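Local coordinates for protein type II restriction enzyme MspI (PDB 1SA3) that recognises the double-stranded DNA sequence 5'-CCGG-3' and cuts it after the first cytosine, leaving terminal 5'-phosphates, at residues S63-K68 against Y214-I219; S110-P115 against H200-I205. One frame throughout, in Å; residues are numbered along the deposited sequence.

Interaction 1: residues S63-K68 against Y214-I219; sequences SSKLLK and YVDVTI
K65 buries the largest share of any residue between helix 63-68 and strand 214-219. Its NZ donates to the backbone carbonyl V217 O at 2.9 Å, lying in the carbonyl plane with a C=O...N angle of 153°, and forms a salt bridge with D216 OD1, also 2.9 Å from NZ. Water 2 accepts from K65 NZ and donates to D216 OD2, so ammonium and carboxylate meet both directly and through solvent. On the way, K65 CD brushes V217 CG1 (3.8 Å). The apolar part lies nearer the helix, where I219 CD1 rests on L66 CB at 3.8 Å. Water 1 donates to both K65 O and I219 O, joining the two backbones.

K65 reaches this far because its chain is fully extended beyond CG; the lysine and D216 cross at about a right angle. A weak bond from V217 N to D216 OD1 helps fix the carboxylate, while D61, one turn earlier on the helix, gives K65 NZ a second acidic partner. V215 and D216 form a classic beta bulge opposite Q208. Segments 63-68 and 214-219, on helix 57-69 and edge strand 213-221, run nearly parallel, 11° between their axes, which approach to 8.2 Å; L66 continues onto I102 and F104 of strand 100-106.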
# COMPACT_ATOMS: atom_id res chain seq x y z
N SER E 63 12.34 11.44 1.05
CA SER E 63 11.51 12.62 1.25
C SER E 63 11.08 13.28 -0.08
O SER E 63 9.93 13.71 -0.22
CB SER E 63 12.23 13.62 2.17
OG SER E 63 13.47 14.04 1.64
N SER E 64 11.99 13.36 -1.05
CA SER E 64 11.65 13.95 -2.35
C SER E 64 10.59 13.12 -3.08
O SER E 64 9.69 13.67 -3.71
CB SER E 64 12.89 14.07 -3.24
OG SER E 64 13.75 15.12 -2.80
N LYS E 65 10.70 11.80 -3.01
CA LYS E 65 9.72 10.95 -3.66
C LYS E 65 8.35 11.15 -3.01
O LYS E 65 7.32 11.12 -3.69
CB LYS E 65 10.12 9.47 -3.56
CG LYS E 65 11.19 9.04 -4.54
CD LYS E 65 11.67 7.62 -4.27
CE LYS E 65 12.72 7.20 -5.29
NZ LYS E 65 13.33 5.87 -4.99
N LEU E 66 8.32 11.36 -1.70
CA LEU E 66 7.05 11.56 -1.02
C LEU E 66 6.42 12.90 -1.43
O LEU E 66 5.23 12.96 -1.76
CB LEU E 66 7.22 11.48 0.50
CG LEU E 66 5.92 11.28 1.30
CD1 LEU E 66 6.20 10.46 2.56
CD2 LEU E 66 5.31 12.63 1.66
N LEU E 67 7.21 13.96 -1.43
CA LEU E 67 6.70 15.27 -1.83
C LEU E 67 6.29 15.27 -3.30
O LEU E 67 5.31 15.93 -3.69
CB LEU E 67 7.74 16.37 -1.58
CG LEU E 67 8.15 16.63 -0.12
CD1 LEU E 67 9.21 17.72 -0.07
CD2 LEU E 67 6.94 17.02 0.72
N LYS E 68 7.02 14.53 -4.12
CA LYS E 68 6.72 14.48 -5.54
C LYS E 68 5.38 13.80 -5.80
O LYS E 68 4.59 14.25 -6.64
CB LYS E 68 7.85 13.74 -6.28
CG LYS E 68 7.65 13.59 -7.77
CD LYS E 68 8.81 12.81 -8.37
CE LYS E 68 8.57 12.41 -9.81
NZ LYS E 68 9.75 11.67 -10.35
N TYR E 214 17.94 -2.19 3.46
CA TYR E 214 17.27 -1.26 2.55
C TYR E 214 17.84 -1.35 1.14
O TYR E 214 19.06 -1.42 0.96
CB TYR E 214 17.47 0.17 3.06
CG TYR E 214 16.88 1.24 2.17
CD1 TYR E 214 15.55 1.63 2.30
CD2 TYR E 214 17.65 1.87 1.19
CE1 TYR E 214 15.00 2.63 1.49
CE2 TYR E 214 17.12 2.87 0.37
CZ TYR E 214 15.78 3.24 0.54
OH TYR E 214 15.23 4.24 -0.24
N VAL E 215 16.97 -1.35 0.14
CA VAL E 215 17.42 -1.38 -1.24
C VAL E 215 16.94 -0.11 -1.93
O VAL E 215 17.73 0.62 -2.52
CB VAL E 215 16.88 -2.60 -1.99
CG1 VAL E 215 17.36 -2.56 -3.44
CG2 VAL E 215 17.38 -3.87 -1.30
N ASP E 216 15.64 0.18 -1.83
CA ASP E 216 15.07 1.37 -2.45
C ASP E 216 13.66 1.56 -1.90
O ASP E 216 13.20 0.78 -1.06
CB ASP E 216 15.00 1.18 -3.97
CG ASP E 216 14.94 2.49 -4.74
OD1 ASP E 216 14.84 3.56 -4.11
OD2 ASP E 216 14.99 2.45 -5.99
N VAL E 217 12.98 2.60 -2.37
CA VAL E 217 11.61 2.83 -1.95
C VAL E 217 10.83 3.36 -3.14
O VAL E 217 11.38 4.01 -4.02
CB VAL E 217 11.52 3.86 -0.80
CG1 VAL E 217 11.89 5.25 -1.31
CG2 VAL E 217 10.08 3.87 -0.21
N THR E 218 9.54 3.06 -3.17
CA THR E 218 8.67 3.53 -4.23
C THR E 218 7.48 4.14 -3.51
O THR E 218 6.94 3.54 -2.58
CB THR E 218 8.23 2.38 -5.14
OG1 THR E 218 9.39 1.82 -5.80
CG2 THR E 218 7.28 2.87 -6.19
N ILE E 219 7.09 5.35 -3.91
CA ILE E 219 5.96 6.05 -3.28
C ILE E 219 5.02 6.53 -4.37
O ILE E 219 5.39 7.37 -5.20
CB ILE E 219 6.46 7.25 -2.43
CG1 ILE E 219 7.45 6.75 -1.37
CG2 ILE E 219 5.28 7.97 -1.76
CD1 ILE E 219 7.96 7.82 -0.41
O HOH W 1 7.31 9.71 -6.00
O HOH W 2 14.34 4.65 -7.11

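Interaction 2: residues S110-P115 against H200-I205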
# COMPACT_ATOMS: atom_id res chain seq x y z
N SER E 110 -3.23 27.05 5.95
CA SER E 110 -4.02 25.90 5.54
C SER E 110 -3.09 24.71 5.70
O SER E 110 -1.89 24.87 5.89
CB SER E 110 -4.48 26.02 4.08
OG SER E 110 -3.38 26.00 3.18
N SER E 111 -3.65 23.51 5.62
CA SER E 111 -2.82 22.31 5.77
C SER E 111 -3.40 21.15 4.98
O SER E 111 -4.53 21.20 4.50
CB SER E 111 -2.71 21.93 7.25
OG SER E 111 -3.98 21.60 7.78
N ARG E 112 -2.60 20.10 4.84
CA ARG E 112 -3.01 18.90 4.12
C ARG E 112 -2.64 17.68 4.96
O ARG E 112 -1.50 17.55 5.41
CB ARG E 112 -2.29 18.84 2.76
CG ARG E 112 -2.28 17.45 2.07
CD ARG E 112 -3.67 16.93 1.78
NE ARG E 112 -3.67 15.55 1.30
CZ ARG E 112 -3.19 15.16 0.12
NH1 ARG E 112 -2.65 16.04 -0.72
NH2 ARG E 112 -3.24 13.88 -0.23
N LEU E 113 -3.62 16.82 5.20
CA LEU E 113 -3.35 15.60 5.95
C LEU E 113 -3.08 14.54 4.90
O LEU E 113 -3.79 14.47 3.88
CB LEU E 113 -4.56 15.20 6.78
CG LEU E 113 -4.40 13.91 7.59
CD1 LEU E 113 -3.36 14.11 8.69
CD2 LEU E 113 -5.74 13.51 8.19
N VAL E 114 -2.04 13.73 5.11
CA VAL E 114 -1.70 12.69 4.16
C VAL E 114 -1.66 11.30 4.80
O VAL E 114 -0.63 10.90 5.37
CB VAL E 114 -0.32 12.93 3.51
CG1 VAL E 114 -0.11 11.96 2.35
CG2 VAL E 114 -0.21 14.36 3.03
N PRO E 115 -2.78 10.56 4.75
CA PRO E 115 -2.82 9.22 5.33
C PRO E 115 -1.93 8.33 4.47
O PRO E 115 -1.91 8.45 3.23
CB PRO E 115 -4.31 8.86 5.25
CG PRO E 115 -4.77 9.61 4.04
CD PRO E 115 -4.11 10.96 4.25
N HIS E 200 -8.77 6.53 4.67
CA HIS E 200 -8.29 6.01 3.38
C HIS E 200 -6.91 6.56 3.03
O HIS E 200 -6.75 7.77 2.85
CB HIS E 200 -9.28 6.37 2.28
CG HIS E 200 -10.69 5.99 2.60
ND1 HIS E 200 -11.11 4.68 2.67
CD2 HIS E 200 -11.76 6.75 2.94
CE1 HIS E 200 -12.37 4.64 3.05
NE2 HIS E 200 -12.79 5.88 3.22
N PRO E 201 -5.90 5.69 2.89
CA PRO E 201 -4.54 6.13 2.55
C PRO E 201 -4.50 6.86 1.21
O PRO E 201 -5.20 6.47 0.27
CB PRO E 201 -3.75 4.82 2.47
CG PRO E 201 -4.56 3.85 3.26
CD PRO E 201 -5.98 4.22 2.96
N ASP E 202 -3.69 7.92 1.14
CA ASP E 202 -3.53 8.71 -0.08
C ASP E 202 -2.26 8.33 -0.83
O ASP E 202 -2.14 8.57 -2.04
CB ASP E 202 -3.46 10.21 0.25
CG ASP E 202 -4.81 10.79 0.61
OD1 ASP E 202 -5.83 10.13 0.32
OD2 ASP E 202 -4.85 11.91 1.16
N LEU E 203 -1.30 7.75 -0.11
CA LEU E 203 -0.03 7.35 -0.70
C LEU E 203 0.31 5.93 -0.27
O LEU E 203 0.06 5.54 0.86
CB LEU E 203 1.10 8.27 -0.23
CG LEU E 203 1.12 9.74 -0.62
CD1 LEU E 203 2.37 10.39 -0.00
CD2 LEU E 203 1.14 9.89 -2.13
N LEU E 204 0.88 5.16 -1.19
CA LEU E 204 1.30 3.80 -0.91
C LEU E 204 2.82 3.82 -0.97
O LEU E 204 3.42 4.07 -2.03
CB LEU E 204 0.74 2.83 -1.96
CG LEU E 204 -0.77 2.95 -2.21
CD1 LEU E 204 -1.19 1.94 -3.28
CD2 LEU E 204 -1.54 2.70 -0.90
N ILE E 205 3.44 3.58 0.19
CA ILE E 205 4.89 3.58 0.32
C ILE E 205 5.36 2.14 0.39
O ILE E 205 4.90 1.38 1.23
CB ILE E 205 5.31 4.32 1.62
CG1 ILE E 205 4.83 5.77 1.56
CG2 ILE E 205 6.83 4.27 1.80
CD1 ILE E 205 5.15 6.59 2.81
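R112 sets out with CG anti to its backbone N and then bends at chi2 (60°), which swings the guanidinium along its own strand toward D202. The aspartate answers with CG anti to its carbonyl carbon, and the two groups meet tip to tip. R112 NH2 donates to D202 OD2 at 2.9 Å in a nearly straight salt bridge. The acceptor lies close to the guanidinium plane, yet the carboxylate is turned 62° from that plane and is approached from above its own. R112 NE reaches back to L113 O at 2.8 Å in a bent bond, the donor above the carbonyl plane, which helps hold the guanidinium, and V114 CG2 lies over the rim of one of its faces.

P115 fills the angle between the chains, which run about 100° apart here. P115 CG presses on H200 O (3.0 Å) and P115 CD on D202 OD2 (3.3 Å). P115 O receives D202 N at 2.8 Å and, weakly, L203 N, starting the parallel pairing of strands 111-121 and 203-210 that L203 and I205 continue with N117. Alongside, V114 CG1 packs on L203 CD1 at 3.8 Å.

D202 OD2 also accepts from G196 N. The salt bridge ties the loop before strand 203-210 to strand 111-121, and two donors on this buried carboxylate oxygen, one of them cationic, would probably favour the ionised acid.

Overall arrangement
Both interactions reach the same mixed sheet; their centres lie about 15 Å apart. Strands 203-210 and 213-221 follow each other in the chain and are neighbours in the sheet, and interaction 2 is nested inside the loop closed by interaction 1. V217 CG2 meets I205 CG2 at 3.8 Å between these strands, while from helix 57-69 L66 CG packs on L203 CD1 at 3.9 Å and L66 CD1 on I205 CD1 at 4.0 Å. The sodium ion, held by E35, D84 and D99, none of them in either contact, lies about 14 Å from the L66 side chain and 11 Å from that of P201. Within this PDDEXK-clan fold, the nearest atoms of interactions 1 and 2 are about 10 and 8 Å from the DNA.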